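Local coordinates for glucosamine-6-phosphate deaminase (Bacillus subtilis, PDB 2BKX), which belongs to the glucosamine-6-phosphate isomerase/6-phosphogluconolactonase family, enzymes with a Rossmann-like alpha/beta fold, and here holds fructose -6-phosphate in its pocket, at residues T62-E68 / H99-N103. Residues are numbered along the deposited sequence; the frame is centred on the assembly and turned at random. Where two conformers were deposited one is given.
With F6R (fructose -6-phosphate), chain C.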
ATOM      1  N   THR A  62      11.345   5.402   9.344  1.00  7.85           N
ATOM      2  CA  THR A  62      10.126   6.204   9.277  1.00  7.26           C
ATOM      3  C   THR A  62       9.188   5.517   8.316  1.00  6.26           C
ATOM      4  O   THR A  62       9.647   4.962   7.338  1.00  7.49           O
ATOM      5  CB  THR A  62      10.444   7.631   8.761  1.00  7.78           C
ATOM      6  OG1 THR A  62      11.364   8.251   9.680  1.00 10.67           O
ATOM      7  CG2 THR A  62       9.209   8.462   8.605  1.00 10.28           C
ATOM      8  N   THR A  63       7.878   5.575   8.583  1.00  6.36           N
ATOM      9  CA  THR A  63       6.914   5.030   7.617  1.00  6.58           C
ATOM     10  C   THR A  63       5.806   6.002   7.294  1.00  5.87           C
ATOM     11  O   THR A  63       5.403   6.821   8.149  1.00  5.61           O
ATOM     12  CB  THR A  63       6.317   3.696   8.114  1.00  8.10           C
ATOM     13  OG1 THR A  63       5.467   3.893   9.244  1.00  6.63           O
ATOM     14  CG2 THR A  63       7.407   2.724   8.514  1.00  8.57           C
ATOM     15  N   VAL A  64       5.301   5.881   6.055  1.00  6.19           N
ATOM     16  CA  VAL A  64       4.120   6.621   5.611  1.00  6.28           C
ATOM     17  C   VAL A  64       3.181   5.599   4.964  1.00  5.33           C
ATOM     18  O   VAL A  64       3.607   4.754   4.164  1.00  7.54           O
ATOM     19  CB  VAL A  64       4.432   7.781   4.639  1.00  7.45           C
ATOM     20  CG1 VAL A  64       5.207   8.843   5.376  1.00 10.24           C
ATOM     21  CG2 VAL A  64       5.225   7.341   3.448  1.00 10.40           C
ATOM     22  N   ASN A  65       1.904   5.660   5.337  1.00  4.37           N
ATOM     23  CA  ASN A  65       0.925   4.763   4.769  1.00  5.12           C
ATOM     24  C   ASN A  65       0.180   5.416   3.606  1.00  5.37           C
ATOM     25  O   ASN A  65       0.008   6.639   3.554  1.00  6.31           O
ATOM     26  CB  ASN A  65      -0.070   4.275   5.829  1.00  4.83           C
ATOM     27  CG  ASN A  65       0.268   2.910   6.340  1.00  5.13           C
ATOM     28  OD1 ASN A  65      -0.412   1.892   5.975  1.00  9.73           O
ATOM     29  ND2 ASN A  65       1.311   2.825   7.102  1.00  3.99           N
ATOM     30  N   LEU A  66      -0.293   4.580   2.696  1.00  6.21           N
ATOM     31  CA  LEU A  66      -1.029   5.039   1.530  1.00  6.47           C
ATOM     32  C   LEU A  66      -2.308   5.757   1.853  1.00  6.89           C
ATOM     33  O   LEU A  66      -2.669   6.734   1.196  1.00  7.94           O
ATOM     34  CB  LEU A  66      -1.370   3.853   0.616  1.00  7.28           C
ATOM     35  CG  LEU A  66      -0.239   3.235  -0.172  1.00  7.17           C
ATOM     36  CD1 LEU A  66      -0.638   1.884  -0.757  1.00  8.14           C
ATOM     37  CD2 LEU A  66       0.186   4.148  -1.301  1.00  7.11           C
ATOM     38  N   ASP A  67      -3.055   5.228   2.815  1.00  6.51           N
ATOM     39  CA  ASP A  67      -4.453   5.616   2.904  1.00  7.86           C
ATOM     40  C   ASP A  67      -5.079   5.391   4.257  1.00  7.04           C
ATOM     41  O   ASP A  67      -4.527   4.712   5.126  1.00  6.61           O
ATOM     42  CB  ASP A  67      -5.283   4.954   1.773  1.00  9.61           C
ATOM     43  CG  ASP A  67      -4.972   3.548   1.504  0.50 10.67           C
ATOM     44  OD1 ASP A  67      -5.058   3.261   0.285  0.50 11.10           O
ATOM     45  OD2 ASP A  67      -4.673   2.724   2.421  0.50 11.94           O
ATOM     46  N   GLU A  68      -6.248   6.003   4.448  1.00  6.01           N
ATOM     47  CA  GLU A  68      -7.068   5.814   5.645  1.00  6.73           C
ATOM     48  C   GLU A  68      -8.493   6.121   5.275  1.00  6.18           C
ATOM     49  O   GLU A  68      -8.759   6.953   4.397  1.00  7.35           O
ATOM     50  CB  GLU A  68      -6.619   6.712   6.781  1.00  6.64           C
ATOM     51  CG  GLU A  68      -7.434   6.654   8.074  1.00  6.20           C
ATOM     52  CD  GLU A  68      -7.466   5.279   8.732  1.00  7.78           C
ATOM     53  OE1 GLU A  68      -8.071   4.339   8.170  1.00  6.78           O
ATOM     54  OE2 GLU A  68      -6.833   5.140   9.818  1.00 10.58           O
ATOM     55  N   HIS A  99       5.809   6.873  12.642  1.00  5.66           N
ATOM     56  CA  HIS A  99       4.861   6.159  11.785  1.00  5.85           C
ATOM     57  C   HIS A  99       3.744   7.151  11.483  1.00  6.29           C
ATOM     58  O   HIS A  99       3.071   7.610  12.405  1.00  7.30           O
ATOM     59  CB  HIS A  99       4.262   4.944  12.496  1.00  6.22           C
ATOM     60  CG  HIS A  99       5.258   3.860  12.801  1.00  7.06           C
ATOM     61  ND1 HIS A  99       6.047   3.296  11.815  1.00  7.93           N
ATOM     62  CD2 HIS A  99       5.581   3.216  13.960  1.00  9.69           C
ATOM     63  CE1 HIS A  99       6.835   2.380  12.363  1.00  9.27           C
ATOM     64  NE2 HIS A  99       6.593   2.332  13.669  1.00  9.37           N
ATOM     65  N   PHE A 100       3.546   7.451  10.203  1.00  5.33           N
ATOM     66  CA  PHE A 100       2.591   8.422   9.753  1.00  5.51           C
ATOM     67  C   PHE A 100       1.515   7.772   8.883  1.00  5.67           C
ATOM     68  O   PHE A 100       1.794   6.931   8.019  1.00  5.58           O
ATOM     69  CB  PHE A 100       3.310   9.509   8.962  1.00  6.69           C
ATOM     70  CG  PHE A 100       4.386  10.211   9.772  1.00  5.89           C
ATOM     71  CD1 PHE A 100       5.721  10.016   9.501  1.00  7.91           C
ATOM     72  CD2 PHE A 100       4.049  11.005  10.842  1.00  8.76           C
ATOM     73  CE1 PHE A 100       6.686  10.651  10.255  1.00  9.05           C
ATOM     74  CE2 PHE A 100       5.010  11.645  11.576  1.00  9.86           C
ATOM     75  CZ  PHE A 100       6.318  11.477  11.293  1.00  7.15           C
ATOM     76  N   ILE A 101       0.269   8.167   9.146  1.00  6.62           N
ATOM     77  CA  ILE A 101      -0.894   7.671   8.444  1.00  6.88           C
ATOM     78  C   ILE A 101      -1.881   8.847   8.370  1.00  7.33           C
ATOM     79  O   ILE A 101      -1.997   9.595   9.338  1.00  8.40           O
ATOM     80  CB  ILE A 101      -1.516   6.481   9.211  1.00  7.19           C
ATOM     81  CG1 ILE A 101      -0.485   5.360   9.508  1.00  7.92           C
ATOM     82  CG2 ILE A 101      -2.731   5.950   8.495  1.00  8.07           C
ATOM     83  CD1 ILE A 101      -0.994   4.242  10.381  1.00  9.45           C
ATOM     84  N   PRO A 102      -2.594   9.022   7.248  1.00  7.07           N
ATOM     85  CA  PRO A 102      -3.529  10.174   7.214  1.00  8.39           C
ATOM     86  C   PRO A 102      -4.592  10.073   8.287  1.00  8.15           C
ATOM     87  O   PRO A 102      -5.041   8.975   8.594  1.00  7.88           O
ATOM     88  CB  PRO A 102      -4.142  10.068   5.822  1.00  8.52           C
ATOM     89  CG  PRO A 102      -3.164   9.289   5.058  1.00  8.31           C
ATOM     90  CD  PRO A 102      -2.574   8.297   5.977  1.00  8.26           C
ATOM     91  N   ASN A 103      -4.964  11.200   8.886  1.00  9.14           N
ATOM     92  CA  ASN A 103      -5.971  11.220   9.922  1.00 10.09           C
ATOM     93  C   ASN A 103      -7.359  11.347   9.304  1.00 11.03           C
ATOM     94  O   ASN A 103      -7.782  12.449   8.959  1.00  9.94           O
ATOM     95  CB  ASN A 103      -5.708  12.372  10.914  1.00 10.53           C
ATOM     96  CG  ASN A 103      -6.757  12.473  11.989  1.00 11.85           C
ATOM     97  OD1 ASN A 103      -7.616  11.587  12.139  1.00 13.72           O
ATOM     98  ND2 ASN A 103      -6.701  13.566  12.763  1.00 13.68           N
TER
HETATM   99  C1  F6R C1243      -3.654  -0.588   0.551  1.00 16.24           C
HETATM  100  C2  F6R C1243      -4.377   0.090  -0.595  1.00 12.72           C
HETATM  101  C3  F6R C1243      -5.325  -0.600  -1.585  1.00  8.62           C
HETATM  102  C4  F6R C1243      -5.213  -2.138  -1.582  1.00  6.82           C
HETATM  103  C5  F6R C1243      -6.130  -2.818  -2.585  1.00  7.20           C
HETATM  104  C6  F6R C1243      -6.022  -4.336  -2.505  1.00  6.19           C
HETATM  105  O1  F6R C1243      -3.177   0.359   1.526  1.00 14.45           O
HETATM  106  O2  F6R C1243      -4.139   1.267  -0.760  1.00 18.38           O
HETATM  107  O3  F6R C1243      -4.981  -0.188  -2.896  1.00  8.67           O
HETATM  108  O4  F6R C1243      -3.863  -2.486  -1.870  1.00  7.31           O
HETATM  109  O5  F6R C1243      -7.483  -2.408  -2.429  1.00  7.57           O
HETATM  110  O6  F6R C1243      -6.526  -4.763  -1.230  1.00  5.77           O
HETATM  111  P   F6R C1243      -6.311  -6.277  -0.779  1.00  5.35           P
HETATM  112  O1P F6R C1243      -4.839  -6.445  -0.520  1.00  5.89           O
HETATM  113  O2P F6R C1243      -6.755  -7.124  -1.941  1.00  6.22           O
HETATM  114  O3P F6R C1243      -7.124  -6.475   0.460  1.00  5.38           O
HETATM  115  O   HOH W   1       2.987   4.459   8.452  1.00  7.67           O
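Strands 62-69 and 99-100, joined through helix 80-89, form a beta-alpha-beta unit of this Rossmann-like fold. Two backbone hydrogen bonds cross between 62-68 and 99-103, F100 N to T63 O (2.8 Å) and N65 N to F100 O (3.0 Å), and T63 also bonds the backbone of R98. T63 and H99 share the face covered by helix 80-89, where F89 stacks on the imidazole. Beta-branched threonine suits a strand, and with chi1 in p its hydroxyl meets both a water and H99, T63 OG1 hydrogen-bonding H99 ND1 at 2.7 Å, while H99 NE2 turns to S94. On the other face apolar V64, also beta-branched, and F100, both m, pack against helix 109-122 (V64 CG1 to F100 CB, 4.1 Å). P102, lacking an amide hydrogen, packs its CD 3.9 Å from N65 O, a carbonyl bonded to Y116. E68, with chi1 in t, sends its two carboxylate acceptors to H81 and Y80 N. The CA-to-CB bond of D67 points away from 99-103, and OD2 accepts from fructose -6-phosphate O1 (2.9 Å), so strand 62-69 lines the pocket C-terminally. One water accepts from N65 ND2 (2.7 Å), donates to F100 O (2.8 Å) and lies 2.7 Å from T63 OG1.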